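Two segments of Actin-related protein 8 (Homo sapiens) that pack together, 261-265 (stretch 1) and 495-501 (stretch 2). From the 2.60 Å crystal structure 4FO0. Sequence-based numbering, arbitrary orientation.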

# COMPACT_ATOMS: atom_id res chain seq x y z
N CYS A 261 0.74 1.71 14.75
CA CYS A 261 -0.09 1.81 15.94
C CYS A 261 0.10 0.60 16.84
O CYS A 261 0.64 -0.42 16.43
CB CYS A 261 -1.56 2.01 15.59
SG CYS A 261 -2.47 0.50 15.15
N CYS A 262 -0.33 0.74 18.09
CA CYS A 262 -0.25 -0.37 19.02
C CYS A 262 -1.62 -0.94 19.28
O CYS A 262 -2.56 -0.20 19.59
CB CYS A 262 0.41 0.08 20.32
SG CYS A 262 2.14 0.47 20.07
N VAL A 263 -1.73 -2.25 19.12
CA VAL A 263 -3.01 -2.91 19.25
C VAL A 263 -2.93 -3.91 20.37
O VAL A 263 -1.98 -4.70 20.45
CB VAL A 263 -3.43 -3.58 17.93
CG1 VAL A 263 -4.58 -4.56 18.14
CG2 VAL A 263 -3.81 -2.53 16.90
N GLU A 264 -3.93 -3.86 21.24
CA GLU A 264 -4.00 -4.73 22.41
C GLU A 264 -5.40 -5.33 22.49
O GLU A 264 -6.35 -4.65 22.88
CB GLU A 264 -3.70 -3.93 23.67
CG GLU A 264 -3.02 -4.72 24.77
CD GLU A 264 -2.47 -3.82 25.86
OE1 GLU A 264 -2.73 -2.60 25.80
OE2 GLU A 264 -1.77 -4.33 26.76
N ASP A 265 -5.51 -6.59 22.09
CA ASP A 265 -6.78 -7.32 22.14
C ASP A 265 -7.92 -6.62 21.40
O ASP A 265 -8.94 -6.29 22.00
CB ASP A 265 -7.21 -7.57 23.59
CG ASP A 265 -6.06 -8.04 24.46
OD1 ASP A 265 -5.33 -8.97 24.05
OD2 ASP A 265 -5.89 -7.46 25.56
N ASP A 495 3.76 -2.20 30.95
CA ASP A 495 3.58 -3.59 30.60
C ASP A 495 3.13 -3.68 29.16
O ASP A 495 3.57 -4.56 28.42
CB ASP A 495 2.57 -4.27 31.53
CG ASP A 495 3.24 -4.99 32.68
OD1 ASP A 495 3.71 -6.13 32.48
OD2 ASP A 495 3.33 -4.41 33.79
N THR A 496 2.28 -2.74 28.76
CA THR A 496 1.91 -2.61 27.36
C THR A 496 3.18 -2.46 26.53
O THR A 496 3.42 -3.26 25.62
CB THR A 496 0.99 -1.40 27.12
OG1 THR A 496 -0.28 -1.62 27.75
CG2 THR A 496 0.76 -1.21 25.64
N LYS A 497 4.01 -1.47 26.87
CA LYS A 497 5.24 -1.23 26.12
C LYS A 497 6.11 -2.47 26.02
O LYS A 497 6.65 -2.78 24.96
CB LYS A 497 6.05 -0.09 26.70
CG LYS A 497 5.37 1.25 26.62
CD LYS A 497 6.26 2.34 27.19
CE LYS A 497 5.49 3.62 27.37
NZ LYS A 497 6.37 4.81 27.41
N LYS A 498 6.27 -3.19 27.13
CA LYS A 498 7.05 -4.41 27.07
C LYS A 498 6.49 -5.27 25.94
O LYS A 498 7.23 -5.76 25.09
CB LYS A 498 7.01 -5.17 28.40
CG LYS A 498 8.13 -4.78 29.36
CD LYS A 498 8.28 -5.81 30.49
CE LYS A 498 7.02 -5.89 31.36
NZ LYS A 498 7.09 -6.98 32.38
N LYS A 499 5.17 -5.42 25.93
CA LYS A 499 4.51 -6.26 24.93
C LYS A 499 4.74 -5.75 23.51
O LYS A 499 4.99 -6.54 22.61
CB LYS A 499 3.02 -6.38 25.24
CG LYS A 499 2.73 -7.12 26.54
CD LYS A 499 1.30 -7.62 26.64
CE LYS A 499 0.30 -6.49 26.86
NZ LYS A 499 -1.11 -6.97 26.73
N MET A 500 4.67 -4.44 23.33
CA MET A 500 4.85 -3.81 22.02
C MET A 500 6.27 -3.92 21.47
O MET A 500 6.45 -4.30 20.31
CB MET A 500 4.43 -2.34 22.06
CG MET A 500 2.97 -2.12 22.47
SD MET A 500 1.83 -3.22 21.62
CE MET A 500 0.28 -2.89 22.45
N TYR A 501 7.28 -3.58 22.27
CA TYR A 501 8.67 -3.70 21.82
C TYR A 501 8.95 -5.14 21.46
O TYR A 501 9.65 -5.42 20.50
CB TYR A 501 9.69 -3.27 22.88
CG TYR A 501 9.72 -1.80 23.20
CD1 TYR A 501 10.24 -0.88 22.30
CD2 TYR A 501 9.24 -1.32 24.41
CE1 TYR A 501 10.27 0.49 22.60
CE2 TYR A 501 9.25 0.03 24.72
CZ TYR A 501 9.77 0.93 23.81
OH TYR A 501 9.78 2.27 24.13

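A strand and a helix, more than 230 residues apart in sequence, meet here in a small contact that buries 278 Å² in total. The strand, Cys261 to Glu264, enters from earlier in the chain and gives way to a loop or turn at Asp265; the helix runs through the whole of the second stretch and beyond it on both ends. Their N-to-C directions differ by 110°, so the strand crosses the helix rather than running along it, and the axes approach to 9.5 Å. That spacing leaves room for a layer of side chains between the two backbones. The closest CA pairings are Cys262 CA with Met500 CA at 6.8 Å and Glu264 CA with Thr496 CA at 8.0 Å, which ties a step of two residues on the strand to a step of four on the helix.

Both steps follow from secondary structure. Alternation in an extended strand points CA-to-CB toward the helix at Cys262 and Glu264 and away at Val263. On the helix, Thr496, Lys499 and Met500 point toward the strand, an i, i+3, i+4 set that one helical face provides. The backbone turns holding this set are regular: Lys499 N donates to Asp495 O at 3.1 Å and Met500 N to Thr496 O at 2.9 Å.

The side chains divide the contact into an apolar end and a polar one. At the apolar end, the small side chain of Cys262, in the m rotamer, sets its SG 3.6 Å from Met500 CG, and both residues are buried. Met500 adopts m, m and t for its three chi angles, which carries its terminal methyl on along the strand: Met500 CE lies 3.5 Å from Val263 O and 4.3 Å from Glu264 CB. One flexible thioether thus touches three consecutive strand residues. Val263 takes part through its backbone carbonyl, since the nearest approach of its own side chain to the helix is 5.9 Å, from Val263 CB to Met500 CE.

The polar end is organised by Glu264, which has the largest covered area of any residue here, 79 Å², narrowly ahead of Met500. Its chi1 of -149° lies between wells, but chi2 is t, and the extended chain brings the carboxylate to the helix. There Lys499 NZ donates to Glu264 OE2 at 2.7 Å in a hydrogen bond that is also a salt bridge. The lysine is partly exposed and reaches its partner with two bends, chi1 and chi3 both m. Thr496 OG1 also sits near the carboxylate, 3.2 Å from Glu264 OE2 and 3.3 Å from Glu264 OE1, although its one proton has more than one acceptor within reach.

The rule to read from this contact is one of matched periodicity: alternate strand positions meet helix positions four apart, a compact sulfur faces a long, adaptable side chain where the backbones are nearer, and a reaching acid finds its base one helical turn from the threonine where they stand wider.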